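Local coordinates for 5' nucleotidase family protein (PDB 4Q7F), which belongs to the 5'-nucleotidase family and holds a manganese and a magnesium ion close together in a calcineurin-like phosphoesterase domain, at residues F22-D27 with A260-G265; F66-G71 with I242-H247. All coordinates share one frame; numbering follows the deposited sequence.

Contact 1 of 2, residues F22-D27 with A260-G265; sequences FYVVSD and AVIQPG. With MN (manganese (II) ion), chain C.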
ATOM      1  N   PHE A  22     -20.450  14.265   3.383  1.00 21.14           N
ATOM      2  CA  PHE A  22     -19.672  13.308   2.641  1.00 21.49           C
ATOM      3  C   PHE A  22     -18.762  12.564   3.584  1.00 20.95           C
ATOM      4  O   PHE A  22     -17.955  13.168   4.262  1.00 20.74           O
ATOM      5  CB  PHE A  22     -18.818  14.010   1.585  1.00 22.12           C
ATOM      6  CG  PHE A  22     -19.605  14.588   0.454  1.00 22.29           C
ATOM      7  CD1 PHE A  22     -20.091  15.879   0.521  1.00 23.38           C
ATOM      8  CD2 PHE A  22     -19.841  13.842  -0.698  1.00 23.02           C
ATOM      9  CE1 PHE A  22     -20.798  16.421  -0.535  1.00 24.68           C
ATOM     10  CE2 PHE A  22     -20.545  14.376  -1.753  1.00 23.94           C
ATOM     11  CZ  PHE A  22     -21.037  15.663  -1.672  1.00 24.96           C
ATOM     12  N   TYR A  23     -18.927  11.248   3.633  1.00 20.92           N
ATOM     13  CA  TYR A  23     -18.112  10.369   4.461  1.00 20.25           C
ATOM     14  C   TYR A  23     -17.217   9.511   3.587  1.00 21.12           C
ATOM     15  O   TYR A  23     -17.677   8.884   2.614  1.00 21.42           O
ATOM     16  CB  TYR A  23     -19.007   9.415   5.254  1.00 20.19           C
ATOM     17  CG  TYR A  23     -19.859  10.099   6.252  1.00 19.98           C
ATOM     18  CD1 TYR A  23     -19.365  10.369   7.527  1.00 20.72           C
ATOM     19  CD2 TYR A  23     -21.169  10.488   5.944  1.00 21.01           C
ATOM     20  CE1 TYR A  23     -20.128  11.001   8.467  1.00 19.95           C
ATOM     21  CE2 TYR A  23     -21.954  11.111   6.885  1.00 21.18           C
ATOM     22  CZ  TYR A  23     -21.427  11.367   8.142  1.00 20.83           C
ATOM     23  OH  TYR A  23     -22.164  11.992   9.075  1.00 20.78           O
ATOM     24  N   VAL A  24     -15.955   9.414   3.961  1.00 20.53           N
ATOM     25  CA  VAL A  24     -15.047   8.632   3.182  1.00 20.96           C
ATOM     26  C   VAL A  24     -14.120   7.786   4.028  1.00 19.48           C
ATOM     27  O   VAL A  24     -13.649   8.221   5.072  1.00 18.86           O
ATOM     28  CB  VAL A  24     -14.221   9.523   2.202  1.00 22.65           C
ATOM     29  CG1 VAL A  24     -13.576  10.693   2.929  1.00 23.00           C
ATOM     30  CG2 VAL A  24     -13.162   8.694   1.464  1.00 22.62           C
ATOM     31  N   VAL A  25     -13.944   6.542   3.581  1.00 19.51           N
ATOM     32  CA  VAL A  25     -12.935   5.634   4.110  1.00 19.26           C
ATOM     33  C   VAL A  25     -11.969   5.428   2.949  1.00 20.34           C
ATOM     34  O   VAL A  25     -12.352   5.522   1.755  1.00 20.22           O
ATOM     35  CB  VAL A  25     -13.487   4.293   4.632  1.00 19.90           C
ATOM     36  CG1 VAL A  25     -14.266   4.522   5.909  1.00 20.65           C
ATOM     37  CG2 VAL A  25     -14.352   3.582   3.598  1.00 19.82           C
ATOM     38  N   SER A  26     -10.705   5.202   3.275  1.00 19.74           N
ATOM     39  CA  SER A  26      -9.698   4.976   2.250  1.00 20.30           C
ATOM     40  C   SER A  26      -8.691   3.992   2.780  1.00 19.11           C
ATOM     41  O   SER A  26      -8.445   3.930   3.992  1.00 17.53           O
ATOM     42  CB  SER A  26      -8.978   6.278   1.868  1.00 22.20           C
ATOM     43  OG  SER A  26      -8.117   6.100   0.748  1.00 21.52           O
ATOM     44  N   ASP A  27      -8.123   3.210   1.868  1.00 18.86           N
ATOM     45  CA  ASP A  27      -7.109   2.233   2.221  1.00 18.88           C
ATOM     46  C   ASP A  27      -7.535   1.330   3.384  1.00 17.79           C
ATOM     47  O   ASP A  27      -6.803   1.126   4.346  1.00 17.22           O
ATOM     48  CB  ASP A  27      -5.779   2.957   2.490  1.00 20.08           C
ATOM     49  CG  ASP A  27      -5.316   3.814   1.298  1.00 20.87           C
ATOM     50  OD1 ASP A  27      -5.804   4.957   1.102  1.00 21.37           O
ATOM     51  OD2 ASP A  27      -4.371   3.392   0.590  1.00 23.24           O
ATOM     52  N   ALA A 260     -11.982  21.872   0.696  1.00 31.74           N
ATOM     53  CA  ALA A 260     -11.901  20.972   1.833  1.00 30.90           C
ATOM     54  C   ALA A 260     -11.008  19.805   1.393  1.00 30.07           C
ATOM     55  O   ALA A 260     -11.304  19.131   0.390  1.00 28.67           O
ATOM     56  CB  ALA A 260     -13.279  20.465   2.242  1.00 30.74           C
ATOM     57  N   VAL A 261      -9.916  19.576   2.132  1.00 29.11           N
ATOM     58  CA  VAL A 261      -8.951  18.510   1.819  1.00 27.84           C
ATOM     59  C   VAL A 261      -8.969  17.414   2.888  1.00 27.23           C
ATOM     60  O   VAL A 261      -8.844  17.693   4.091  1.00 25.91           O
ATOM     61  CB  VAL A 261      -7.528  19.069   1.714  1.00 28.57           C
ATOM     62  CG1 VAL A 261      -6.567  17.981   1.261  1.00 28.28           C
ATOM     63  CG2 VAL A 261      -7.503  20.276   0.783  1.00 29.39           C
ATOM     64  N   ILE A 262      -9.109  16.170   2.429  1.00 26.93           N
ATOM     65  CA  ILE A 262      -9.179  15.005   3.285  1.00 27.97           C
ATOM     66  C   ILE A 262      -8.286  13.831   2.874  1.00 26.31           C
ATOM     67  O   ILE A 262      -8.168  13.488   1.677  1.00 25.85           O
ATOM     68  CB  ILE A 262     -10.602  14.412   3.241  1.00 30.29           C
ATOM     69  CG1 ILE A 262     -11.601  15.322   3.942  1.00 32.20           C
ATOM     70  CG2 ILE A 262     -10.628  13.025   3.883  1.00 31.26           C
ATOM     71  CD1 ILE A 262     -11.558  15.266   5.459  1.00 31.80           C
ATOM     72  N   GLN A 263      -7.667  13.214   3.880  1.00 24.99           N
ATOM     73  CA  GLN A 263      -6.938  11.958   3.705  1.00 24.09           C
ATOM     74  C   GLN A 263      -7.286  11.215   4.994  1.00 24.27           C
ATOM     75  O   GLN A 263      -6.925  11.657   6.100  1.00 24.66           O
ATOM     76  CB  GLN A 263      -5.426  12.106   3.475  1.00 24.46           C
ATOM     77  CG  GLN A 263      -4.884  10.783   2.908  1.00 23.27           C
ATOM     78  CD  GLN A 263      -3.486  10.841   2.341  1.00 24.02           C
ATOM     79  OE1 GLN A 263      -2.649   9.997   2.656  1.00 23.72           O
ATOM     80  NE2 GLN A 263      -3.232  11.811   1.476  1.00 24.69           N
ATOM     81  N   PRO A 264      -8.052  10.118   4.871  1.00 23.23           N
ATOM     82  CA  PRO A 264      -8.537   9.437   6.038  1.00 22.94           C
ATOM     83  C   PRO A 264      -7.760   8.213   6.506  1.00 22.09           C
ATOM     84  O   PRO A 264      -8.362   7.185   6.831  1.00 22.39           O
ATOM     85  CB  PRO A 264      -9.954   9.069   5.618  1.00 22.99           C
ATOM     86  CG  PRO A 264      -9.857   8.835   4.158  1.00 22.26           C
ATOM     87  CD  PRO A 264      -8.656   9.565   3.648  1.00 23.70           C
ATOM     88  N   GLY A 265      -6.439   8.299   6.532  1.00 21.29           N
ATOM     89  CA  GLY A 265      -5.643   7.210   7.052  1.00 20.18           C
ATOM     90  C   GLY A 265      -5.806   5.858   6.354  1.00 19.24           C
ATOM     91  O   GLY A 265      -5.840   5.761   5.110  1.00 17.96           O
TER
HETATM   92 MN    MN C 602      -2.920   1.745   0.590  1.00 22.28          MN
HETATM   93  O   HOH W   1     -10.554   5.928   6.427  1.00 17.59           O
HETATM   94  O   HOH W   2      -4.863   7.001   2.882  1.00 19.33           O
HETATM   95  O   HOH W   3      -1.199   2.664  -0.557  1.00 20.85           O
HETATM   96  O   HOH W   4      -0.871   0.421   0.602  1.00 33.42           O
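Val-24 and Ser-26 meet Ile-262 and Pro-264 across the interior between two sheets, where the axes of the short strands 22-25 and 260-264 come within 7.3 Å, their directions 38° apart. The apolar part runs from branch to branch. Val-24 CG1 lies 3.9 Å from Ile-262 CG2, the two side chains sliding past each other in opposite directions. The Pro-264 ring packs against the end of strand 22-25: its CG is 3.5 Å from Ser-26 CB, while its CB faces Val-24 O. Direct polar bonding between the segments is replaced by two waters. Water 1 donates to Pro-264 O at 2.6 Å and accepts from Ser-26 N. Water 2 donates to Gly-265 O at 2.7 Å and to Asp-27 OD1 at 2.9 Å, near the place where the carbonyl oxygens of Ser-26 and Gly-265, both acceptors, come close. Ser-26 OG, anti to its backbone N (chi1 -172°), donates a hydrogen bond to Asp-27 OD1 at 2.6 Å on the anti side of the carboxylate, 30° out of its plane. With the backbone N of His-247 as a further donor, OD1 is gripped by three hydrogen bonds, which probably help to fix the rotation of the carboxylate. The other oxygen, OD2, binds manganese at 2.2 Å, and Asp-72, His-29 and His-249 share that ion with waters 3 and 4. Two facing sheets whose strand ends deliver metal ligands, here Asp-27 just past strand 19-25, form the two-metal site of the calcineurin-like metallophosphoesterase fold.

Contact 2 of 2, residues F66-G71 with I242-H247; sequences FKIDNG and IFITGH. With MG (magnesium ion), chain B.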
ATOM      1  N   PHE A  66     -23.572  11.022   1.686  1.00 22.95           N
ATOM      2  CA  PHE A  66     -22.962  10.076   0.781  1.00 24.07           C
ATOM      3  C   PHE A  66     -21.785   9.369   1.468  1.00 22.51           C
ATOM      4  O   PHE A  66     -21.090   9.948   2.318  1.00 21.50           O
ATOM      5  CB  PHE A  66     -22.496  10.766  -0.511  1.00 25.55           C
ATOM      6  CG  PHE A  66     -23.613  11.081  -1.449  1.00 27.93           C
ATOM      7  CD1 PHE A  66     -24.466  12.143  -1.200  1.00 28.04           C
ATOM      8  CD2 PHE A  66     -23.808  10.315  -2.597  1.00 29.23           C
ATOM      9  CE1 PHE A  66     -25.496  12.436  -2.069  1.00 29.80           C
ATOM     10  CE2 PHE A  66     -24.846  10.598  -3.462  1.00 31.19           C
ATOM     11  CZ  PHE A  66     -25.697  11.661  -3.198  1.00 30.57           C
ATOM     12  N   LYS A  67     -21.605   8.112   1.079  1.00 21.85           N
ATOM     13  CA  LYS A  67     -20.595   7.212   1.629  1.00 21.98           C
ATOM     14  C   LYS A  67     -19.690   6.722   0.487  1.00 22.50           C
ATOM     15  O   LYS A  67     -20.154   6.174  -0.536  1.00 22.46           O
ATOM     16  CB  LYS A  67     -21.331   6.108   2.399  1.00 24.09           C
ATOM     17  CG  LYS A  67     -20.484   5.098   3.121  1.00 24.77           C
ATOM     18  CD  LYS A  67     -21.188   4.510   4.355  1.00 28.39           C
ATOM     19  CE  LYS A  67     -22.516   3.839   4.079  1.00 27.18           C
ATOM     20  NZ  LYS A  67     -22.942   2.984   5.224  1.00 26.21           N
ATOM     21  N   ILE A  68     -18.383   6.922   0.684  1.00 21.29           N
ATOM     22  CA  ILE A  68     -17.363   6.678  -0.322  1.00 21.02           C
ATOM     23  C   ILE A  68     -16.196   5.826   0.147  1.00 19.20           C
ATOM     24  O   ILE A  68     -15.746   5.967   1.278  1.00 20.01           O
ATOM     25  CB  ILE A  68     -16.743   8.043  -0.714  1.00 21.94           C
ATOM     26  CG1 ILE A  68     -17.844   9.002  -1.171  1.00 23.00           C
ATOM     27  CG2 ILE A  68     -15.625   7.889  -1.754  1.00 22.22           C
ATOM     28  CD1 ILE A  68     -17.426  10.440  -1.366  1.00 24.01           C
ATOM     29  N   ASP A  69     -15.780   4.893  -0.698  1.00 19.45           N
ATOM     30  CA  ASP A  69     -14.525   4.135  -0.486  1.00 19.39           C
ATOM     31  C   ASP A  69     -13.519   4.663  -1.501  1.00 19.03           C
ATOM     32  O   ASP A  69     -13.769   4.641  -2.706  1.00 19.83           O
ATOM     33  CB  ASP A  69     -14.673   2.625  -0.613  1.00 18.97           C
ATOM     34  CG  ASP A  69     -13.335   1.910  -0.376  1.00 18.63           C
ATOM     35  OD1 ASP A  69     -12.512   1.944  -1.310  1.00 19.63           O
ATOM     36  OD2 ASP A  69     -13.106   1.345   0.735  1.00 17.16           O
ATOM     37  N   ASN A  70     -12.363   5.114  -1.036  1.00 19.34           N
ATOM     38  CA  ASN A  70     -11.389   5.740  -1.938  1.00 19.20           C
ATOM     39  C   ASN A  70     -10.200   4.878  -2.345  1.00 19.87           C
ATOM     40  O   ASN A  70      -9.073   5.403  -2.590  1.00 19.31           O
ATOM     41  CB  ASN A  70     -10.904   7.084  -1.353  1.00 19.69           C
ATOM     42  CG  ASN A  70     -10.131   7.924  -2.377  1.00 21.32           C
ATOM     43  OD1 ASN A  70     -10.532   8.027  -3.552  1.00 22.64           O
ATOM     44  ND2 ASN A  70      -9.022   8.520  -1.948  1.00 22.21           N
ATOM     45  N   GLY A  71     -10.411   3.562  -2.444  1.00 19.78           N
ATOM     46  CA  GLY A  71      -9.352   2.679  -2.951  1.00 20.26           C
ATOM     47  C   GLY A  71      -8.536   1.867  -1.966  1.00 20.38           C
ATOM     48  O   GLY A  71      -8.485   2.157  -0.776  1.00 19.25           O
ATOM     49  N   ILE A 242     -14.251  19.868  -2.762  1.00 29.28           N
ATOM     50  CA  ILE A 242     -13.804  18.784  -1.898  1.00 29.01           C
ATOM     51  C   ILE A 242     -12.740  17.971  -2.630  1.00 28.22           C
ATOM     52  O   ILE A 242     -12.939  17.553  -3.785  1.00 27.42           O
ATOM     53  CB  ILE A 242     -14.968  17.865  -1.470  1.00 27.46           C
ATOM     54  CG1 ILE A 242     -16.111  18.684  -0.843  1.00 28.90           C
ATOM     55  CG2 ILE A 242     -14.490  16.818  -0.484  1.00 26.60           C
ATOM     56  CD1 ILE A 242     -17.289  17.843  -0.386  1.00 28.09           C
ATOM     57  N   PHE A 243     -11.617  17.753  -1.956  1.00 28.35           N
ATOM     58  CA  PHE A 243     -10.481  17.028  -2.538  1.00 28.32           C
ATOM     59  C   PHE A 243     -10.181  15.854  -1.613  1.00 27.62           C
ATOM     60  O   PHE A 243      -9.558  16.016  -0.545  1.00 27.79           O
ATOM     61  CB  PHE A 243      -9.278  17.961  -2.693  1.00 30.25           C
ATOM     62  CG  PHE A 243      -8.214  17.449  -3.635  1.00 31.96           C
ATOM     63  CD1 PHE A 243      -8.384  17.550  -5.011  1.00 33.28           C
ATOM     64  CD2 PHE A 243      -7.037  16.908  -3.158  1.00 32.43           C
ATOM     65  CE1 PHE A 243      -7.407  17.091  -5.887  1.00 35.54           C
ATOM     66  CE2 PHE A 243      -6.062  16.442  -4.028  1.00 33.41           C
ATOM     67  CZ  PHE A 243      -6.246  16.532  -5.395  1.00 33.98           C
ATOM     68  N   ILE A 244     -10.683  14.685  -2.013  1.00 25.61           N
ATOM     69  CA  ILE A 244     -10.530  13.445  -1.268  1.00 24.82           C
ATOM     70  C   ILE A 244      -9.301  12.727  -1.779  1.00 24.03           C
ATOM     71  O   ILE A 244      -9.127  12.572  -2.992  1.00 24.54           O
ATOM     72  CB  ILE A 244     -11.827  12.593  -1.375  1.00 24.41           C
ATOM     73  CG1 ILE A 244     -12.898  13.248  -0.507  1.00 24.70           C
ATOM     74  CG2 ILE A 244     -11.621  11.141  -0.940  1.00 23.34           C
ATOM     75  CD1 ILE A 244     -14.292  12.615  -0.602  1.00 24.74           C
ATOM     76  N   THR A 245      -8.435  12.331  -0.847  1.00 23.23           N
ATOM     77  CA  THR A 245      -7.186  11.660  -1.167  1.00 22.37           C
ATOM     78  C   THR A 245      -6.970  10.386  -0.344  1.00 22.32           C
ATOM     79  O   THR A 245      -7.729  10.080   0.563  1.00 21.86           O
ATOM     80  CB  THR A 245      -5.988  12.611  -0.967  1.00 22.67           C
ATOM     81  OG1 THR A 245      -5.876  12.990   0.406  1.00 22.21           O
ATOM     82  CG2 THR A 245      -6.134  13.826  -1.827  1.00 23.49           C
ATOM     83  N   GLY A 246      -5.915   9.646  -0.667  1.00 23.13           N
ATOM     84  CA  GLY A 246      -5.603   8.395   0.030  1.00 22.01           C
ATOM     85  C   GLY A 246      -4.188   7.994  -0.320  1.00 22.01           C
ATOM     86  O   GLY A 246      -3.328   8.865  -0.506  1.00 22.48           O
ATOM     87  N   HIS A 247      -3.948   6.679  -0.388  1.00 21.76           N
ATOM     88  CA  HIS A 247      -2.679   6.093  -0.830  1.00 22.02           C
ATOM     89  C   HIS A 247      -1.491   6.211   0.092  1.00 22.69           C
ATOM     90  O   HIS A 247      -0.733   5.248   0.238  1.00 21.55           O
ATOM     91  CB  HIS A 247      -2.295   6.666  -2.211  1.00 22.37           C
ATOM     92  CG  HIS A 247      -1.038   6.101  -2.783  1.00 22.29           C
ATOM     93  ND1 HIS A 247      -0.909   4.770  -3.114  1.00 22.25           N
ATOM     94  CD2 HIS A 247       0.135   6.687  -3.126  1.00 23.16           C
ATOM     95  CE1 HIS A 247       0.285   4.557  -3.623  1.00 22.07           C
ATOM     96  NE2 HIS A 247       0.941   5.703  -3.640  1.00 22.70           N
TER
HETATM   97 MG    MG B 601      -2.376   2.815  -2.548  1.00 21.04          MG
HETATM   98  O   HOH W   3      -1.199   2.664  -0.557  1.00 20.85           O
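The flat amide of Asn-70 turns one face to Ile-244, whose CG2 methyl stands above the amide plane, 3.8 Å from Asn-70 CG. A second flat group, the imidazole of His-247, meets magnesium at its edge, in the ring plane, with ND1 2.5 Å from the ion. Both belong to the beta sandwich of the calcineurin-like phosphoesterase domain, in which strands 65-69 and 242-244 come from separate sheets and the turns at their ends run to the metals. Asn-70 CG is anti to its backbone N (chi1 -167°), on the side of Ile-244 CG2. Its ND2 arrives at the peptide between Thr-245 and Gly-246, 3.2 Å from Thr-245 C, and the backbone of Gly-246 passes close by without a side chain. The other end of the amide is held from outside, OD1 being hydrogen-bonded to Thr-106 OG1. Thr-245 directs its CB away from segment 66-71, and its OG1 is hydrogen-bonded to Ile-262 O. Deeper in the sandwich Ile-68 and Ile-244 reach toward each other tip to tip, with Ile-68 CD1 3.9 Å from Ile-244 CD1. At the metal end, water 3 binds magnesium and donates to His-247 O at 2.7 Å; Asp-72, Asn-109 and His-207 also bind the ion. Glu-226 is hydrogen-bonded to His-247 NE2 and so probably helps to hold the ring's orientation. Segment 66-71 leaves its strand through an Asx turn: Gly-71 N donates to Asp-69 OD1 at 2.9 Å with an N-H...O angle of 157°, meeting it from above the carboxylate plane, 38° out of it.

How the contacts relate
From the N terminus, the chain runs through 22-27 and then 66-71, which lie on parallel neighbouring strands of one sheet. It returns much later through 242-247 and 260-265, parallel neighbours in the other sheet. Contact 2 therefore closes the inner loop, across 170 intervening residues, and contact 1 the outer one, across 232; they nest without crossing. Together they tie the two sheets of the phosphoesterase domain face to face at adjacent places, their centres about 5 Å apart. Within the second sheet, Ala-260 O probably accepts a hydrogen bond from Phe-243 N. At the strand ends water 3 binds both manganese and magnesium, joining the two contacts at the metal site.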